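Local coordinates for Mll8374 protein (Mesorhizobium loti, PDB 3B5E) that is probably a carboxylesterase of the alpha/beta-hydrolase fold, hydrolysing carboxylic ester bonds in substrates that remain to be identified, at residues Leu128-Pro133 and Thr154-Ile159; Ala90-Phe95 and Ala122-Ser127. One frame throughout, in Å; residues are numbered along the deposited sequence. Where two conformers were deposited one is given.

Contact 1 of 2, residues Leu128-Pro133 and Thr154-Ile159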
loop_
_atom_site.group_PDB
_atom_site.type_symbol
_atom_site.label_atom_id
_atom_site.label_comp_id
_atom_site.label_asym_id
_atom_site.label_seq_id
_atom_site.Cartn_x
_atom_site.Cartn_y
_atom_site.Cartn_z
ATOM N N LEU A 128 -4.297 7.582 -1.554
ATOM C CA LEU A 128 -5.055 7.655 -0.323
ATOM C C LEU A 128 -4.483 8.746 0.570
ATOM O O LEU A 128 -5.235 9.551 1.124
ATOM C CB LEU A 128 -5.071 6.293 0.373
ATOM C CG LEU A 128 -5.823 6.153 1.703
ATOM C CD1 LEU A 128 -7.342 6.424 1.560
ATOM C CD2 LEU A 128 -5.517 4.779 2.305
HETATM N N MSE A 129 -3.158 8.761 0.732
HETATM C CA MSE A 129 -2.496 9.809 1.530
HETATM C C MSE A 129 -2.813 11.225 1.036
HETATM O O MSE A 129 -3.042 12.122 1.835
HETATM C CB MSE A 129 -0.964 9.631 1.536
HETATM C CG MSE A 129 -0.480 8.392 2.265
HETATM SE SE MSE A 129 1.449 8.072 1.887
HETATM C CE MSE A 129 1.990 9.826 2.137
ATOM N N LEU A 130 -2.823 11.411 -0.283
ATOM C CA LEU A 130 -2.973 12.740 -0.863
ATOM C C LEU A 130 -4.415 13.186 -0.938
ATOM O O LEU A 130 -4.703 14.368 -0.808
ATOM C CB LEU A 130 -2.318 12.772 -2.235
ATOM C CG LEU A 130 -0.783 12.729 -2.168
ATOM C CD1 LEU A 130 -0.240 12.252 -3.495
ATOM C CD2 LEU A 130 -0.207 14.093 -1.752
ATOM N N LEU A 131 -5.325 12.237 -1.096
ATOM C CA LEU A 131 -6.731 12.547 -1.272
ATOM C C LEU A 131 -7.558 12.451 0.029
ATOM O O LEU A 131 -8.599 13.096 0.123
ATOM C CB LEU A 131 -7.327 11.640 -2.343
ATOM C CG LEU A 131 -6.812 11.786 -3.783
ATOM C CD1 LEU A 131 -7.312 10.652 -4.655
ATOM C CD2 LEU A 131 -7.214 13.139 -4.436
ATOM N N HIS A 132 -7.116 11.650 1.004
ATOM C CA HIS A 132 -7.872 11.387 2.217
ATOM C C HIS A 132 -6.961 11.429 3.400
ATOM O O HIS A 132 -6.642 10.401 3.962
ATOM C CB HIS A 132 -8.572 10.049 2.126
ATOM C CG HIS A 132 -9.571 10.012 1.024
ATOM N ND1 HIS A 132 -10.836 10.526 1.164
ATOM C CD2 HIS A 132 -9.462 9.628 -0.270
ATOM C CE1 HIS A 132 -11.488 10.401 0.020
ATOM N NE2 HIS A 132 -10.667 9.889 -0.874
ATOM N N PRO A 133 -6.515 12.635 3.762
ATOM C CA PRO A 133 -5.603 12.769 4.875
ATOM C C PRO A 133 -6.249 12.405 6.219
ATOM O O PRO A 133 -7.468 12.481 6.391
ATOM C CB PRO A 133 -5.232 14.250 4.840
ATOM C CG PRO A 133 -6.380 14.908 4.170
ATOM C CD PRO A 133 -6.838 13.940 3.150
ATOM N N THR A 154 -2.377 18.842 -0.012
ATOM C CA THR A 154 -2.508 18.060 1.209
ATOM C C THR A 154 -1.236 18.118 2.033
ATOM O O THR A 154 -0.142 17.966 1.503
ATOM C CB THR A 154 -2.836 16.584 0.868
ATOM O OG1 THR A 154 -4.058 16.565 0.127
ATOM C CG2 THR A 154 -3.021 15.759 2.119
ATOM N N ASP A 155 -1.397 18.321 3.336
ATOM C CA ASP A 155 -0.264 18.399 4.240
ATOM C C ASP A 155 -0.013 17.020 4.811
ATOM O O ASP A 155 -0.831 16.522 5.579
ATOM C CB ASP A 155 -0.542 19.410 5.363
ATOM C CG ASP A 155 0.651 19.603 6.304
ATOM O OD1 ASP A 155 1.681 18.915 6.147
ATOM O OD2 ASP A 155 0.554 20.473 7.202
ATOM N N LEU A 156 1.127 16.424 4.456
ATOM C CA LEU A 156 1.477 15.072 4.893
ATOM C C LEU A 156 2.450 15.107 6.080
ATOM O O LEU A 156 3.090 14.097 6.409
ATOM C CB LEU A 156 2.114 14.283 3.734
ATOM C CG LEU A 156 1.290 14.116 2.447
ATOM C CD1 LEU A 156 2.106 13.374 1.392
ATOM C CD2 LEU A 156 -0.045 13.421 2.657
ATOM N N ALA A 157 2.583 16.274 6.711
ATOM C CA ALA A 157 3.493 16.427 7.833
ATOM C C ALA A 157 3.212 15.326 8.826
ATOM O O ALA A 157 2.066 15.046 9.152
ATOM C CB ALA A 157 3.331 17.791 8.492
ATOM N N GLY A 158 4.268 14.686 9.291
ATOM C CA GLY A 158 4.141 13.646 10.283
ATOM C C GLY A 158 4.036 12.246 9.711
ATOM O O GLY A 158 4.170 11.273 10.470
ATOM N N ILE A 159 3.784 12.107 8.408
ATOM C CA ILE A 159 3.713 10.779 7.808
ATOM C C ILE A 159 5.127 10.295 7.406
ATOM O O ILE A 159 5.881 11.011 6.765
ATOM C CB ILE A 159 2.714 10.746 6.609
ATOM C CG1 ILE A 159 1.325 11.139 7.101
ATOM C CG2 ILE A 159 2.647 9.377 5.946
ATOM C CD1 ILE A 159 0.325 11.371 5.980
#
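The hydroxyl T154 OG1 donates a hydrogen bond to L130 O, a carbonyl in the last turn of helix 120-131; at 2.5 Å between OG1 and O it is very short, so the exact length is doubtful. The methyl branch of T154 packs beside it: CG2, anti to the backbone N, lies 3.6 Å from M129 O and 3.8 Å from CB of P133, the exposed proline that follows the helix. L156 splits its methyls in a similar way. Its CD2 sits against the backbone, 3.4 Å from M129 O, while CD1 meets the CE methyl of selenomethionine M129 at 3.6 Å and L130 CD2 at 4.0 Å; the L156 side chain crosses both at about a right angle. The bend of M129 at chi3 (46°) places CE, which also reaches I159 CG2 at 3.9 Å as the two side chains run past each other in opposite directions. Two turns shape the loop: D155 OD1 accepts from A157 N in an Asx turn, and L156 to I159 form a type II turn in which G158 has a positive phi. H186 ties the loop down as well: its ND1 is hydrogen-bonded to T154 O, and its backbone to that of L156. This is loop-on-helix packing of an alpha/beta-hydrolase fold, where the loop leading into strand 160-166 of the central sheet covers the C-terminal end of helix 120-131.

Contact 2 of 2, residues Ala90-Phe95 and Ala122-Ser127. With EDO (1,2-ethanediol), chain I.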
loop_
_atom_site.group_PDB
_atom_site.type_symbol
_atom_site.label_atom_id
_atom_site.label_comp_id
_atom_site.label_asym_id
_atom_site.label_seq_id
_atom_site.Cartn_x
_atom_site.Cartn_y
_atom_site.Cartn_z
ATOM N N ALA A 90 -12.567 7.401 -7.023
ATOM C CA ALA A 90 -13.682 6.617 -6.522
ATOM C C ALA A 90 -13.188 5.498 -5.624
ATOM O O ALA A 90 -13.743 5.269 -4.548
ATOM C CB ALA A 90 -14.533 6.059 -7.675
ATOM N N GLU A 91 -12.163 4.794 -6.080
ATOM C CA GLU A 91 -11.638 3.625 -5.368
ATOM C C GLU A 91 -10.882 4.027 -4.117
ATOM O O GLU A 91 -10.971 3.354 -3.089
ATOM C CB GLU A 91 -10.796 2.768 -6.317
ATOM C CG GLU A 91 -11.592 2.178 -7.494
ATOM C CD GLU A 91 -12.753 1.299 -7.039
ATOM O OE1 GLU A 91 -12.554 0.399 -6.194
ATOM O OE2 GLU A 91 -13.879 1.528 -7.522
ATOM N N THR A 92 -10.184 5.153 -4.184
ATOM C CA THR A 92 -9.481 5.670 -3.026
ATOM C C THR A 92 -10.498 6.122 -1.947
ATOM O O THR A 92 -10.296 5.868 -0.756
ATOM C CB THR A 92 -8.466 6.779 -3.428
ATOM O OG1 THR A 92 -7.605 6.303 -4.479
ATOM C CG2 THR A 92 -7.618 7.211 -2.257
ATOM N N ALA A 93 -11.600 6.754 -2.366
ATOM C CA ALA A 93 -12.687 7.151 -1.456
ATOM C C ALA A 93 -13.322 5.927 -0.807
ATOM O O ALA A 93 -13.573 5.901 0.413
ATOM C CB ALA A 93 -13.748 7.971 -2.199
ATOM N N ALA A 94 -13.610 4.919 -1.625
ATOM C CA ALA A 94 -14.162 3.670 -1.132
ATOM C C ALA A 94 -13.211 3.018 -0.139
ATOM O O ALA A 94 -13.642 2.572 0.933
ATOM C CB ALA A 94 -14.496 2.733 -2.282
ATOM N N PHE A 95 -11.920 2.984 -0.463
ATOM C CA PHE A 95 -10.947 2.340 0.426
ATOM C C PHE A 95 -10.761 3.054 1.781
ATOM O O PHE A 95 -10.591 2.384 2.823
ATOM C CB PHE A 95 -9.619 2.147 -0.278
ATOM C CG PHE A 95 -8.702 1.201 0.441
ATOM C CD1 PHE A 95 -8.859 -0.177 0.303
ATOM C CD2 PHE A 95 -7.719 1.690 1.292
ATOM C CE1 PHE A 95 -8.021 -1.061 0.974
ATOM C CE2 PHE A 95 -6.872 0.822 1.968
ATOM C CZ PHE A 95 -7.036 -0.561 1.821
ATOM N N ALA A 122 0.602 0.063 -4.212
ATOM C CA ALA A 122 1.386 1.195 -3.652
ATOM C C ALA A 122 0.781 2.505 -4.137
ATOM O O ALA A 122 0.767 3.486 -3.386
ATOM C CB ALA A 122 2.875 1.124 -4.042
ATOM N N ASN A 123 0.288 2.521 -5.372
ATOM C CA ASN A 123 -0.214 3.750 -5.962
ATOM C C ASN A 123 -1.614 4.093 -5.442
ATOM O O ASN A 123 -2.003 5.245 -5.409
ATOM C CB ASN A 123 -0.121 3.684 -7.495
ATOM C CG ASN A 123 1.308 3.373 -7.964
ATOM O OD1 ASN A 123 2.275 3.776 -7.296
ATOM N ND2 ASN A 123 1.442 2.636 -9.063
ATOM N N LEU A 124 -2.369 3.074 -5.028
ATOM C CA LEU A 124 -3.584 3.294 -4.223
ATOM C C LEU A 124 -3.204 3.931 -2.892
ATOM O O LEU A 124 -3.791 4.921 -2.510
ATOM C CB LEU A 124 -4.337 1.959 -3.977
ATOM C CG LEU A 124 -5.806 1.993 -3.473
ATOM C CD1 LEU A 124 -5.849 2.445 -1.994
ATOM C CD2 LEU A 124 -6.701 2.900 -4.388
ATOM N N VAL A 125 -2.219 3.369 -2.190
ATOM C CA VAL A 125 -1.793 3.937 -0.891
ATOM C C VAL A 125 -1.345 5.411 -0.994
ATOM O O VAL A 125 -1.771 6.239 -0.200
ATOM C CB VAL A 125 -0.699 3.108 -0.223
ATOM C CG1 VAL A 125 -0.203 3.805 1.081
ATOM C CG2 VAL A 125 -1.197 1.647 0.085
ATOM N N SER A 126 -0.492 5.744 -1.970
ATOM C CA SER A 126 -0.009 7.127 -2.094
ATOM C C SER A 126 -1.177 8.057 -2.433
ATOM O O SER A 126 -1.280 9.165 -1.914
ATOM C CB SER A 126 1.105 7.228 -3.147
ATOM O OG SER A 126 0.610 6.946 -4.445
ATOM N N SER A 127 -2.080 7.602 -3.289
ATOM C CA SER A 127 -3.289 8.383 -3.608
ATOM C C SER A 127 -4.184 8.618 -2.389
ATOM O O SER A 127 -4.761 9.687 -2.235
ATOM C CB SER A 127 -4.095 7.663 -4.698
ATOM O OG SER A 127 -3.342 7.661 -5.874
HETATM C C1 EDO I . 2.688 0.861 -11.766
HETATM O O1 EDO I . 1.912 -0.157 -11.160
HETATM C C2 EDO I . 4.079 0.894 -11.147
HETATM O O2 EDO I . 4.157 1.610 -9.895
#
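Helices 85-106 and 120-131 cross steeply where T92 faces L124, their local axes 9.8 Å apart at closest and their N-to-C directions turned 76° from each other. In this alpha/beta-hydrolase fold, helix 120-131 follows the probable nucleophile elbow, the GxSxG turn carrying S119. L124 is the main link: its methyls divide between two residues one turn apart on the other helix. CD2 lies 3.5 Å from T92 OG1 in one of two conformers of that threonine, the hydroxyl being bonded to I88 O within its own helix. CD1 meets F95 CD2 at 3.9 Å and makes an off-centre CH-pi contact 4.3 Å from the ring centroid. Both L124 and F95 also rest on L36 of strand 32-36, which seats the crossing on the central sheet, and F18 meets the F95 ring edge-to-face. In the same conformer T92 CG2 packs 3.7 Å from S127 C. N123 serves the other side of its helix, where ND2 gives a nearly straight 3.0 Å bond to O2 of a 1,2-ethanediol, probably from the crystallisation liquor, that also bonds S119 OG and R143 O. An alanine at N123 would probably leave M145 N without the acceptor OD1 and O2 of the diol without the ND2 donor. One turn on, S127 OG, beside its own backbone N (chi1 -66°), folds back to donate to N123 O at 2.8 Å, nearly along the C=O axis (165°), while S127 N reaches the same oxygen at 3.2 Å.

Helix 120-131 serves both contacts, giving contact 2 its N-terminal half and contact 1 its C-terminal end. Contact 2 lies deeper, its centre about 9 Å from the centre of the chain, against about 14 Å for that of contact 1, with the two contact centres about 12 Å apart. Contact 1 is also mostly buried, but reaches the surface at P133. Their chemistry differs accordingly: helix against helix, contact 2 has no hydrogen bond across it, whereas in contact 1 a loop side chain bonds a carbonyl near the helix end. L128 joins them, its CD2 lying 3.9 Å from F95 CD2, and H132 NE2 packs 3.5 Å from A93 CA.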